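Local coordinates for glyoxylate reductase (Paecilomyces sp. J18, PDB 3WNV), which reduces glyoxylate, probably to glycolate with a nicotinamide cofactor, as a member of the D-isomer-specific 2-hydroxyacid dehydrogenase family, at residues Tyr81-Gly86 / Ala103-Pro108; Ile92-Ala97 / Thr322-Gln327; Ala53-Asn58 / Leu306-Leu311; Pro108-Asn113 / Lys301-Leu306; Gln4-Ile9 / Val26-Phe31. One frame throughout, in Å; residues are numbered along the deposited sequence.

Contact 1 of 5, residues Tyr81-Gly86 / Ala103-Pro108; sequences YICHNG and AISSTP
Ile82 and Ile104 lie side by side, and the torsions of Ile104 bring them together: CG1 stands anti to the carbonyl carbon (chi1 -52°), and chi2 of -80° turns CD1 onto the neighbouring strand, 3.5 Å from Ile82 CB. On the other face, Tyr81 CD1 meets Ala103 CB, and Ser105 OG lies near Cys83 CB and SG. The backbones pair as parallel strands. Ile82 N donates to Ala103 O (2.9 Å), Ile82 O accepts from Ser105 N (3.1 Å), and His84 N gives to Ser105 O (3.0 Å). Past Ser105 the regular pairing ends, and a water takes over, donating to His84 O, more weakly to Ser106 O, and bonding Ser105 OG. Thr107 N then binds Gly86 O at 2.9 Å, backed by a weak bond from Gly86 N to Thr107 OG1, which chi1 of 61° places between its own backbone N and carbonyl carbon. A sulfate bound close to Gly86 may mark a pocket at this end. The pair belongs to a beta-alpha-beta unit through helix 94-99; strand 103-105 forms the sheet edge, strand 51-57 flanks 81-85, and helix 297-317 covers the face of Cys83 and Ser105.

Contact 2 of 5, residues Ile92-Ala97 / Thr322-Gln327; sequences IDVDAA and TQVPEQ
Gln327 and Val94 carry the contact, the amide side chain passing over one branch of the valine. From CB of Gln327 the chain leaves with CG anti to the carbonyl carbon (chi1 -58°), and CG comes to 3.8 Å from Val94 CG1. Beyond CG the chain is extended (chi2 -175°), which keeps CD next to the same methyl at 4.2 Å. At the tip the two amide atoms part in their tasks. NE2 passes the Val94 and Ala97 side of the helix and donates to Thr98 OG1 and Ile102 O, whereas OE1 accepts from Gln323 NE2 at 3.0 Å and from the backbone N of Ile104. The methyl Val94 CG1 is also met by Glu326 CB at 3.8 Å, where the two side chains cross at about a right angle, and by Val324 CG2 at 4.0 Å. Glu326 turns its carboxylate to another partner, with OE1 bonded to Tyr89 OH. Val94 is the first residue of helix 94-99, for which Asp93 is the N-cap: its OD1 accepts from Ala96 N at 3.0 Å, met from above the carboxylate plane. Between the two segments the chemistry is thus mainly apolar, a valine methyl against aliphatic carbons, while the glutamine amide beside it is held by both of its polar atoms and ties the C-terminal tail to the end of the helix and to strand 103-105.

Contact 3 of 5, residues Ala53-Asn58 / Leu306-Leu311; sequences AIYRSN and LVLNNL
Tyr55 and Val307 cross at about a right angle, and Leu311 is set across Tyr55 in the same manner, which puts the tyrosine ring between strand and helix as the main piece of the contact. CG of Tyr55 stands anti to its backbone N (chi1 177°), and beyond it the ring comes close to helix 306-311. One side of the ring, CD2 and CE2, receives the helix. Val307 CG1 comes obliquely to 3.4 Å from both Tyr55 CD2 and Tyr55 CE2, which is close packing for carbon atoms. Leu311 CD1 approaches in the ring plane at the edge, 3.7 Å from Tyr55 CD2, and Leu308 CD2 adds an oblique contact at 3.9 Å from Tyr55 CD2. The other methyl of Leu311, CD2, meets Ala53 CB at 3.6 Å, two residues earlier on the same face of the strand. Strand and helix run nearly antiparallel, at 168°, with their axes 9.5 Å apart. One helical turn separates Val307 from Leu311, and these two residues touch the strand at Tyr55 and Ala53. Within the helix, Leu306 O accepts from Asn310 N and from Asn310 ND2, which reach it from opposite faces of its plane, and the same amide also binds Leu321 N and Thr322 OG1, fastening the chain that follows the helix. Chemically the interface is a buried hydrocarbon seam. Its one polar end group, the Tyr55 hydroxyl, is satisfied by Asn85 ND2. The joint between helix 297-317 and the middle of the sheet itself rests on apolar packing.

Contact 4 of 5, residues Pro108-Asn113 / Lys301-Leu306; sequences PIAVNN and KEMELL
Glu302, whose side chain ends in a flat carboxylate, touches Ala110 through its aliphatic part. Glu302 CG approaches Ala110 CB at 3.8 Å, and the bend at chi2 (69°) then turns CD off the line of the chain. The proline ring of Pro108 is puckered, not flat, and Leu306 CD2 comes to 4.3 Å from both its N and its CD. Ala110 CB rests against the neighbours Glu302 and Met303, with Met303 CG at 3.9 Å; Leu306, one turn further on, is more distant, its CD2 at 4.4 Å from the same methyl. Beside it, Val111 and Met303 cross at about a right angle: Val111 CG1 packs against Met303 CE at 3.6 Å and against SD at 3.9 Å. The bend of Met303 at chi3 (82°) carries CE to that side. From the same helix, Glu304 turns elsewhere and accepts from the backbone N atoms of Val13 and His14, one with each carboxylate oxygen. Val111 also rests on Ile165 of helix 164-175, and a bound sulfate, probably from the crystallisation liquor, lies about 4 Å from its side chain. The segments thus meet where the chain passes from the five-stranded sheet into helix 112-127 and where helix 297-317 returns from the seven-stranded one. Two such connections between a smaller domain and a Rossmann-type NAD-binding domain are characteristic of the D-2-hydroxyacid dehydrogenases, whose active-site cleft lies between the domains.

Contact 5 of 5, residues Gln4-Ile9 / Val26-Phe31; sequences QAALLI and VTLKEF
Ala6 N gives to Thr27 O and Ala6 O takes Lys29 N, both at 2.9 Å, two of the five backbone hydrogen bonds between segments 4-9 and 26-31. Before them Gln4 O accepts from Thr27 N at 3.1 Å. Leu8 repeats the pattern of Ala6, Leu8 N donating to Lys29 O at 2.9 Å and Leu8 O accepting from Phe31 N at 2.7 Å, close to straight at 174°. Gln4, Ala6 and Leu8, every second residue, thus bond to strand 27-31, which fits the parallel register. Ala5, Leu7 and Ile9 turn their backbone groups to the opposite neighbour, strand 51-57 and the residues just before it. The side chains are mostly apolar. Ala6 CB faces Val26 CG2 at 3.9 Å, and Leu8 lies alongside Glu30, its CD2 3.9 Å from Glu30 OE1. That carboxylate has a true partner outside the pair, for Glu30 OE2 forms a salt bridge with Arg16. On the other face, Lys29 CE comes within 4.1 Å of Ala5 CB, Lys29 CB lies near Leu7 CD1, and Ile9 CG2 is at the edge of the Phe31 ring, which itself stacks edge-to-face with Phe39. Strand 27-31 is an outer strand of the sheet within the chain, reached from 5-9 through helix 16-21 in a beta-alpha-beta unit. That helix packs on the face of Leu8, Leu28 and Glu30, while helix 36-45 covers the face of Leu7, Ile9 and Phe31.

Contacts 1, 3 and 5 all reach the parallel five-stranded sheet, ordered 27-31, 5-9, 51-57, 81-85, 103-105; contact 5 lies at one edge and contact 1 at the other, with centres about 16 Å apart. Contact 3 joins the central strand to helix 297-317, which contact 4 also uses, and their centres are about 12 Å apart. Contact 2, its centre about 8 Å from that of contact 1, brings the C-terminal tail to strand 103-105 and the helix before it. Along the chain contact 5 closes first, and contacts 1 and 4 are nested inside the loop of contact 3. The C-terminal part thus returns to complete the first domain, while contact 4 marks its junction with the probable cofactor-binding domain.

Contact 1 of 5, residues Tyr81-Gly86 / Ala103-Pro108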
# COMPACT_ATOMS: atom_id res chain seq x y z
N TYR A 81 1.54 22.69 -0.93
CA TYR A 81 2.04 21.39 -0.48
C TYR A 81 0.89 20.51 -0.02
O TYR A 81 -0.04 20.98 0.65
CB TYR A 81 3.01 21.53 0.69
CG TYR A 81 4.19 22.38 0.35
CD1 TYR A 81 5.28 21.85 -0.34
CD2 TYR A 81 4.20 23.72 0.67
CE1 TYR A 81 6.36 22.67 -0.69
CE2 TYR A 81 5.28 24.53 0.34
CZ TYR A 81 6.35 23.99 -0.34
OH TYR A 81 7.40 24.80 -0.68
N ILE A 82 0.97 19.23 -0.34
CA ILE A 82 0.10 18.25 0.28
C ILE A 82 1.01 17.17 0.76
O ILE A 82 1.75 16.56 -0.03
CB ILE A 82 -0.89 17.63 -0.71
CG1 ILE A 82 -1.86 18.69 -1.19
CG2 ILE A 82 -1.69 16.47 -0.05
CD1 ILE A 82 -2.66 18.17 -2.42
N CYS A 83 0.99 16.95 2.06
CA CYS A 83 1.85 15.98 2.68
C CYS A 83 1.00 14.81 3.09
O CYS A 83 0.15 14.91 3.97
CB CYS A 83 2.60 16.62 3.86
SG CYS A 83 3.67 18.02 3.30
N HIS A 84 1.21 13.68 2.40
CA HIS A 84 0.35 12.52 2.47
C HIS A 84 0.94 11.39 3.31
O HIS A 84 2.12 11.03 3.17
CB HIS A 84 0.12 12.03 1.01
CG HIS A 84 -0.63 10.72 0.91
ND1 HIS A 84 -2.00 10.63 1.04
CD2 HIS A 84 -0.18 9.46 0.71
CE1 HIS A 84 -2.37 9.36 0.87
NE2 HIS A 84 -1.28 8.63 0.70
N ASN A 85 0.12 10.83 4.18
CA ASN A 85 0.51 9.70 5.02
C ASN A 85 0.17 8.43 4.26
O ASN A 85 -1.00 8.04 4.11
CB ASN A 85 -0.21 9.77 6.36
CG ASN A 85 0.23 8.68 7.29
OD1 ASN A 85 0.72 7.65 6.84
ND2 ASN A 85 0.08 8.88 8.58
N GLY A 86 1.20 7.78 3.77
CA GLY A 86 1.00 6.53 3.03
C GLY A 86 2.09 6.33 1.99
O GLY A 86 2.59 7.30 1.45
N ALA A 103 3.14 20.71 -4.56
CA ALA A 103 4.12 19.63 -4.39
C ALA A 103 3.56 18.61 -3.43
O ALA A 103 2.93 18.99 -2.44
CB ALA A 103 5.44 20.18 -3.88
N ILE A 104 3.77 17.32 -3.72
CA ILE A 104 3.22 16.24 -2.91
C ILE A 104 4.35 15.41 -2.33
O ILE A 104 5.30 15.07 -3.03
CB ILE A 104 2.40 15.28 -3.80
CG1 ILE A 104 1.39 16.06 -4.64
CG2 ILE A 104 1.74 14.19 -2.97
CD1 ILE A 104 0.14 16.45 -3.89
N SER A 105 4.25 15.08 -1.04
CA SER A 105 5.14 14.09 -0.44
C SER A 105 4.36 12.87 0.03
O SER A 105 3.15 12.95 0.25
CB SER A 105 5.96 14.73 0.71
OG SER A 105 5.12 15.05 1.80
N SER A 106 5.02 11.71 0.14
CA SER A 106 4.36 10.51 0.64
C SER A 106 5.27 9.97 1.72
O SER A 106 6.19 10.70 2.15
CB SER A 106 4.22 9.44 -0.47
OG SER A 106 5.47 9.32 -1.11
N THR A 107 5.04 8.73 2.14
CA THR A 107 5.87 8.11 3.18
C THR A 107 6.47 6.78 2.70
O THR A 107 5.98 5.72 3.12
CB THR A 107 5.10 7.85 4.46
OG1 THR A 107 4.00 6.95 4.21
CG2 THR A 107 4.57 9.16 5.04
N PRO A 108 7.60 6.87 1.96
CA PRO A 108 8.40 5.75 1.43
C PRO A 108 9.61 5.35 2.30
O PRO A 108 10.31 6.17 2.76
CB PRO A 108 8.98 6.35 0.16
CG PRO A 108 9.25 7.76 0.58
CD PRO A 108 7.98 8.14 1.31
O HOH W 1 4.47 12.80 3.38

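Contact 2 of 5, residues Ile92-Ala97 / Thr322-Gln327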
# COMPACT_ATOMS: atom_id res chain seq x y z
N ILE A 92 -4.49 10.45 -4.89
CA ILE A 92 -4.15 11.82 -5.27
C ILE A 92 -3.82 11.86 -6.76
O ILE A 92 -3.03 11.04 -7.25
CB ILE A 92 -2.92 12.30 -4.53
CG1 ILE A 92 -3.11 12.12 -3.03
CG2 ILE A 92 -2.59 13.76 -4.91
CD1 ILE A 92 -1.89 12.56 -2.21
N ASP A 93 -4.40 12.81 -7.49
CA ASP A 93 -4.06 13.00 -8.89
C ASP A 93 -2.83 13.88 -8.95
O ASP A 93 -2.91 15.12 -8.97
CB ASP A 93 -5.22 13.67 -9.59
CG ASP A 93 -5.02 13.78 -11.09
OD1 ASP A 93 -3.84 13.89 -11.57
OD2 ASP A 93 -6.04 13.77 -11.80
N VAL A 94 -1.67 13.24 -8.98
CA VAL A 94 -0.41 13.97 -8.97
C VAL A 94 -0.22 14.99 -10.11
O VAL A 94 0.22 16.11 -9.88
CB VAL A 94 0.79 13.01 -8.87
CG1 VAL A 94 2.10 13.79 -8.94
CG2 VAL A 94 0.69 12.16 -7.57
N ASP A 95 -0.55 14.64 -11.35
CA ASP A 95 -0.46 15.62 -12.42
C ASP A 95 -1.38 16.83 -12.22
O ASP A 95 -0.99 17.98 -12.51
CB ASP A 95 -0.73 14.96 -13.79
CG ASP A 95 0.37 13.99 -14.20
OD1 ASP A 95 1.44 14.00 -13.55
OD2 ASP A 95 0.19 13.24 -15.18
N ALA A 96 -2.61 16.60 -11.75
CA ALA A 96 -3.47 17.77 -11.45
C ALA A 96 -2.82 18.70 -10.42
O ALA A 96 -2.85 19.95 -10.55
CB ALA A 96 -4.90 17.33 -10.99
N ALA A 97 -2.21 18.09 -9.40
CA ALA A 97 -1.49 18.88 -8.40
C ALA A 97 -0.34 19.69 -8.98
O ALA A 97 -0.19 20.88 -8.68
CB ALA A 97 -0.99 17.98 -7.27
N THR A 322 10.43 13.88 1.19
CA THR A 322 10.11 12.74 0.35
C THR A 322 9.06 13.06 -0.72
O THR A 322 7.98 12.44 -0.77
CB THR A 322 9.59 11.57 1.17
OG1 THR A 322 8.51 12.00 2.02
CG2 THR A 322 10.72 10.98 2.02
N GLN A 323 9.38 14.00 -1.57
CA GLN A 323 8.50 14.37 -2.69
C GLN A 323 8.28 13.16 -3.61
O GLN A 323 9.22 12.39 -3.86
CB GLN A 323 9.10 15.50 -3.49
CG GLN A 323 8.15 16.03 -4.58
CD GLN A 323 8.65 17.31 -5.23
OE1 GLN A 323 9.84 17.62 -5.21
NE2 GLN A 323 7.73 18.08 -5.82
N VAL A 324 7.05 12.97 -4.06
CA VAL A 324 6.72 11.83 -4.93
C VAL A 324 7.59 11.82 -6.21
O VAL A 324 7.88 12.87 -6.77
CB VAL A 324 5.23 11.81 -5.28
CG1 VAL A 324 4.38 11.58 -4.00
CG2 VAL A 324 4.80 13.10 -6.03
N PRO A 325 8.03 10.61 -6.66
CA PRO A 325 8.96 10.54 -7.79
C PRO A 325 8.37 11.13 -9.08
O PRO A 325 9.12 11.66 -9.89
CB PRO A 325 9.22 9.02 -7.95
CG PRO A 325 8.14 8.33 -7.14
CD PRO A 325 7.81 9.30 -6.03
N GLU A 326 7.06 11.06 -9.27
CA GLU A 326 6.45 11.76 -10.42
C GLU A 326 6.86 13.22 -10.58
O GLU A 326 6.99 13.72 -11.71
CB GLU A 326 4.93 11.68 -10.40
CG GLU A 326 4.40 10.29 -10.54
CD GLU A 326 4.33 9.56 -9.21
OE1 GLU A 326 5.05 9.93 -8.27
OE2 GLU A 326 3.54 8.61 -9.10
N GLN A 327 7.06 13.93 -9.47
CA GLN A 327 7.36 15.35 -9.57
C GLN A 327 8.84 15.60 -9.44
O GLN A 327 9.29 16.72 -9.58
CB GLN A 327 6.63 16.16 -8.49
CG GLN A 327 5.10 16.02 -8.49
CD GLN A 327 4.45 16.93 -7.47
OE1 GLN A 327 4.96 17.07 -6.35
NE2 GLN A 327 3.34 17.59 -7.86

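Contact 3 of 5, residues Ala53-Asn58 / Leu306-Leu311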
# COMPACT_ATOMS: atom_id res chain seq x y z
N ALA A 53 -0.27 24.51 3.28
CA ALA A 53 0.05 23.08 3.28
C ALA A 53 -1.05 22.26 3.92
O ALA A 53 -1.68 22.70 4.87
CB ALA A 53 1.34 22.83 4.00
N ILE A 54 -1.20 21.02 3.46
CA ILE A 54 -2.29 20.17 3.92
C ILE A 54 -1.69 18.85 4.33
O ILE A 54 -0.90 18.27 3.58
CB ILE A 54 -3.29 19.89 2.78
CG1 ILE A 54 -4.16 21.12 2.50
CG2 ILE A 54 -4.18 18.67 3.12
CD1 ILE A 54 -5.04 20.92 1.22
N TYR A 55 -2.06 18.36 5.51
CA TYR A 55 -1.71 17.00 5.91
C TYR A 55 -2.91 16.14 5.60
O TYR A 55 -4.02 16.48 6.02
CB TYR A 55 -1.51 16.98 7.46
CG TYR A 55 -1.21 15.58 8.03
CD1 TYR A 55 -2.17 14.57 8.03
CD2 TYR A 55 0.01 15.32 8.64
CE1 TYR A 55 -1.90 13.28 8.58
CE2 TYR A 55 0.31 14.06 9.18
CZ TYR A 55 -0.66 13.04 9.14
OH TYR A 55 -0.36 11.83 9.70
N ARG A 56 -2.71 15.01 4.90
CA ARG A 56 -3.81 14.09 4.72
C ARG A 56 -3.28 12.68 4.78
O ARG A 56 -2.05 12.46 4.77
CB ARG A 56 -4.53 14.33 3.38
CG ARG A 56 -3.72 13.92 2.15
CD ARG A 56 -4.54 14.09 0.88
NE ARG A 56 -5.73 13.21 0.84
CZ ARG A 56 -5.73 11.95 0.36
NH1 ARG A 56 -4.60 11.40 -0.09
NH2 ARG A 56 -6.86 11.25 0.32
N SER A 57 -4.18 11.71 4.80
CA SER A 57 -3.76 10.30 4.82
C SER A 57 -4.62 9.40 3.93
O SER A 57 -5.70 9.80 3.48
CB SER A 57 -3.83 9.77 6.24
OG SER A 57 -5.17 9.84 6.73
N ASN A 58 -4.18 8.15 3.72
CA ASN A 58 -5.03 7.21 2.99
C ASN A 58 -6.36 7.01 3.72
O ASN A 58 -7.42 7.03 3.10
CB ASN A 58 -4.31 5.88 2.77
CG ASN A 58 -3.36 5.92 1.58
OD1 ASN A 58 -3.63 6.58 0.55
ND2 ASN A 58 -2.24 5.23 1.71
N LEU A 306 7.14 11.27 9.68
CA LEU A 306 7.68 11.58 8.35
C LEU A 306 6.83 12.61 7.62
O LEU A 306 7.36 13.54 7.02
CB LEU A 306 7.82 10.29 7.50
CG LEU A 306 8.44 10.46 6.10
CD1 LEU A 306 9.81 11.17 6.14
CD2 LEU A 306 8.55 9.08 5.50
N VAL A 307 5.51 12.49 7.69
CA VAL A 307 4.65 13.50 7.09
C VAL A 307 4.84 14.86 7.75
O VAL A 307 4.91 15.90 7.08
CB VAL A 307 3.16 13.08 7.18
CG1 VAL A 307 2.27 14.06 6.39
CG2 VAL A 307 2.98 11.67 6.62
N LEU A 308 4.97 14.87 9.08
CA LEU A 308 5.04 16.13 9.80
C LEU A 308 6.39 16.77 9.56
O LEU A 308 6.50 17.99 9.54
CB LEU A 308 4.71 15.93 11.29
CG LEU A 308 3.22 15.62 11.51
CD1 LEU A 308 2.97 15.03 12.91
CD2 LEU A 308 2.34 16.85 11.30
N ASN A 309 7.43 15.95 9.37
CA ASN A 309 8.75 16.49 9.03
C ASN A 309 8.80 17.08 7.63
O ASN A 309 9.47 18.09 7.40
CB ASN A 309 9.83 15.42 9.25
CG ASN A 309 10.18 15.24 10.71
OD1 ASN A 309 10.13 16.20 11.47
ND2 ASN A 309 10.50 14.02 11.13
N ASN A 310 8.11 16.43 6.68
CA ASN A 310 7.89 17.02 5.37
C ASN A 310 7.19 18.37 5.47
O ASN A 310 7.62 19.33 4.87
CB ASN A 310 7.07 16.10 4.48
CG ASN A 310 7.93 15.13 3.71
OD1 ASN A 310 8.56 15.51 2.70
ND2 ASN A 310 7.97 13.88 4.17
N LEU A 311 6.09 18.43 6.23
CA LEU A 311 5.39 19.69 6.45
C LEU A 311 6.27 20.80 7.01
O LEU A 311 6.24 21.94 6.56
CB LEU A 311 4.22 19.48 7.40
CG LEU A 311 3.03 18.86 6.74
CD1 LEU A 311 2.06 18.27 7.77
CD2 LEU A 311 2.36 19.92 5.89

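Contact 4 of 5, residues Pro108-Asn113 / Lys301-Leu306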
# COMPACT_ATOMS: atom_id res chain seq x y z
N PRO A 108 7.60 6.87 1.96
CA PRO A 108 8.40 5.75 1.43
C PRO A 108 9.61 5.35 2.30
O PRO A 108 10.31 6.17 2.76
CB PRO A 108 8.98 6.35 0.16
CG PRO A 108 9.25 7.76 0.58
CD PRO A 108 7.98 8.14 1.31
N ILE A 109 9.77 4.07 2.61
CA ILE A 109 10.78 3.66 3.59
C ILE A 109 10.44 3.70 5.07
O ILE A 109 11.24 3.29 5.83
CB ILE A 109 12.07 4.47 3.58
CG1 ILE A 109 12.54 4.83 2.18
CG2 ILE A 109 13.14 3.69 4.33
CD1 ILE A 109 13.96 5.42 2.21
N ALA A 110 9.24 4.04 5.45
CA ALA A 110 8.68 3.84 6.74
C ALA A 110 7.78 2.60 6.75
O ALA A 110 7.66 1.98 7.73
CB ALA A 110 7.95 5.03 7.19
N VAL A 111 7.15 2.31 5.62
CA VAL A 111 6.22 1.18 5.56
C VAL A 111 6.92 -0.16 5.33
O VAL A 111 6.29 -1.21 5.45
CB VAL A 111 5.17 1.35 4.43
CG1 VAL A 111 4.40 2.66 4.58
CG2 VAL A 111 5.84 1.29 3.08
N ASN A 112 8.23 -0.14 5.02
CA ASN A 112 8.85 -1.34 4.44
C ASN A 112 8.89 -2.55 5.37
O ASN A 112 8.54 -3.67 4.95
CB ASN A 112 10.30 -1.04 4.00
CG ASN A 112 10.39 -0.13 2.79
OD1 ASN A 112 9.37 0.28 2.23
ND2 ASN A 112 11.64 0.21 2.38
N ASN A 113 9.33 -2.35 6.61
CA ASN A 113 9.47 -3.49 7.51
C ASN A 113 8.12 -4.10 7.83
O ASN A 113 7.96 -5.32 7.67
CB ASN A 113 10.15 -3.10 8.81
CG ASN A 113 11.66 -3.00 8.66
OD1 ASN A 113 12.27 -3.77 7.92
ND2 ASN A 113 12.27 -2.04 9.35
N LYS A 301 3.50 5.45 13.85
CA LYS A 301 4.00 6.71 14.39
C LYS A 301 5.14 7.18 13.50
O LYS A 301 5.27 8.36 13.22
CB LYS A 301 4.52 6.57 15.82
CG LYS A 301 5.03 7.92 16.35
CD LYS A 301 5.15 7.93 17.87
CE LYS A 301 5.65 9.29 18.33
NZ LYS A 301 5.59 9.37 19.80
N GLU A 302 5.93 6.23 12.99
CA GLU A 302 7.04 6.65 12.10
C GLU A 302 6.47 7.30 10.84
O GLU A 302 7.04 8.28 10.33
CB GLU A 302 7.90 5.48 11.70
CG GLU A 302 9.04 5.85 10.74
CD GLU A 302 10.14 6.71 11.38
OE1 GLU A 302 10.17 6.90 12.63
OE2 GLU A 302 10.99 7.22 10.61
N MET A 303 5.35 6.78 10.35
CA MET A 303 4.73 7.35 9.13
C MET A 303 4.22 8.78 9.42
O MET A 303 4.52 9.70 8.67
CB MET A 303 3.63 6.43 8.62
CG MET A 303 4.12 5.07 7.95
SD MET A 303 2.69 4.01 7.85
CE MET A 303 1.95 4.65 6.35
N GLU A 304 3.43 8.95 10.48
CA GLU A 304 3.03 10.31 10.90
C GLU A 304 4.20 11.30 11.05
O GLU A 304 4.07 12.45 10.61
CB GLU A 304 2.17 10.26 12.15
CG GLU A 304 0.83 9.65 11.87
CD GLU A 304 -0.11 9.64 13.05
OE1 GLU A 304 0.33 9.81 14.22
OE2 GLU A 304 -1.31 9.40 12.83
N LEU A 305 5.27 10.89 11.72
CA LEU A 305 6.41 11.78 11.95
C LEU A 305 7.06 12.21 10.63
O LEU A 305 7.49 13.36 10.49
CB LEU A 305 7.44 11.14 12.90
CG LEU A 305 6.98 10.98 14.34
CD1 LEU A 305 8.04 10.25 15.15
CD2 LEU A 305 6.67 12.32 14.97
N LEU A 306 7.14 11.27 9.68
CA LEU A 306 7.68 11.58 8.35
C LEU A 306 6.83 12.61 7.62
O LEU A 306 7.36 13.54 7.02
CB LEU A 306 7.82 10.29 7.50
CG LEU A 306 8.44 10.46 6.10
CD1 LEU A 306 9.81 11.17 6.14
CD2 LEU A 306 8.55 9.08 5.50

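Contact 5 of 5, residues Gln4-Ile9 / Val26-Phe31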
# COMPACT_ATOMS: atom_id res chain seq x y z
N GLN A 4 0.03 32.46 7.04
CA GLN A 4 0.06 31.09 6.56
C GLN A 4 -0.61 30.11 7.50
O GLN A 4 -0.48 30.23 8.67
CB GLN A 4 1.46 30.63 6.34
CG GLN A 4 2.29 31.51 5.49
CD GLN A 4 3.59 30.93 5.13
OE1 GLN A 4 4.14 30.13 5.81
NE2 GLN A 4 4.09 31.34 4.01
N ALA A 5 -1.30 29.16 6.94
CA ALA A 5 -1.99 28.13 7.71
C ALA A 5 -1.67 26.73 7.20
O ALA A 5 -1.35 26.54 6.01
CB ALA A 5 -3.49 28.38 7.72
N ALA A 6 -1.76 25.74 8.09
CA ALA A 6 -1.73 24.34 7.67
C ALA A 6 -3.07 23.67 8.00
O ALA A 6 -3.67 23.95 9.04
CB ALA A 6 -0.60 23.59 8.34
N LEU A 7 -3.54 22.78 7.14
CA LEU A 7 -4.84 22.16 7.35
C LEU A 7 -4.69 20.65 7.48
O LEU A 7 -4.08 19.99 6.62
CB LEU A 7 -5.77 22.48 6.17
CG LEU A 7 -7.08 21.70 6.15
CD1 LEU A 7 -7.95 22.10 7.33
CD2 LEU A 7 -7.83 21.98 4.81
N LEU A 8 -5.23 20.10 8.56
CA LEU A 8 -5.15 18.66 8.79
C LEU A 8 -6.46 18.01 8.34
O LEU A 8 -7.53 18.40 8.82
CB LEU A 8 -5.00 18.43 10.30
CG LEU A 8 -5.29 16.96 10.75
CD1 LEU A 8 -4.45 15.89 10.03
CD2 LEU A 8 -5.11 16.80 12.29
N ILE A 9 -6.40 17.06 7.41
CA ILE A 9 -7.59 16.32 6.99
C ILE A 9 -7.58 14.99 7.74
O ILE A 9 -6.63 14.24 7.65
CB ILE A 9 -7.57 15.92 5.49
CG1 ILE A 9 -7.25 17.12 4.56
CG2 ILE A 9 -8.93 15.29 5.12
CD1 ILE A 9 -8.23 18.24 4.61
N VAL A 26 2.73 28.35 11.92
CA VAL A 26 1.54 28.61 11.11
C VAL A 26 0.28 28.45 11.96
O VAL A 26 0.33 27.85 13.02
CB VAL A 26 1.42 27.58 9.93
CG1 VAL A 26 2.44 27.87 8.83
CG2 VAL A 26 1.53 26.14 10.45
N THR A 27 -0.84 28.95 11.46
CA THR A 27 -2.16 28.74 12.05
C THR A 27 -2.60 27.31 11.77
O THR A 27 -2.64 26.90 10.60
CB THR A 27 -3.18 29.67 11.39
OG1 THR A 27 -2.83 31.03 11.65
CG2 THR A 27 -4.61 29.37 11.87
N LEU A 28 -2.89 26.52 12.80
CA LEU A 28 -3.30 25.14 12.56
C LEU A 28 -4.82 25.07 12.42
O LEU A 28 -5.54 25.61 13.26
CB LEU A 28 -2.81 24.20 13.69
CG LEU A 28 -1.30 24.24 13.98
CD1 LEU A 28 -0.93 23.36 15.20
CD2 LEU A 28 -0.45 23.82 12.75
N LYS A 29 -5.28 24.45 11.34
CA LYS A 29 -6.71 24.28 11.04
C LYS A 29 -6.99 22.80 10.87
O LYS A 29 -6.12 22.04 10.47
CB LYS A 29 -7.11 25.05 9.77
CG LYS A 29 -7.04 26.55 9.97
CD LYS A 29 -7.68 27.30 8.81
CE LYS A 29 -7.40 28.78 8.93
NZ LYS A 29 -8.00 29.39 10.13
N GLU A 30 -8.20 22.36 11.19
CA GLU A 30 -8.48 20.94 11.03
C GLU A 30 -9.83 20.66 10.37
O GLU A 30 -10.82 21.31 10.70
CB GLU A 30 -8.46 20.22 12.39
CG GLU A 30 -7.14 20.26 13.13
CD GLU A 30 -7.18 19.42 14.40
OE1 GLU A 30 -7.96 18.44 14.41
OE2 GLU A 30 -6.43 19.72 15.36
N PHE A 31 -9.86 19.64 9.51
CA PHE A 31 -11.11 19.09 8.97
C PHE A 31 -11.19 17.62 9.38
O PHE A 31 -10.79 16.73 8.60
CB PHE A 31 -11.15 19.22 7.45
CG PHE A 31 -12.44 18.76 6.82
CD1 PHE A 31 -13.55 19.59 6.81
CD2 PHE A 31 -12.53 17.51 6.20
CE1 PHE A 31 -14.75 19.19 6.24
CE2 PHE A 31 -13.72 17.10 5.62
CZ PHE A 31 -14.84 17.96 5.65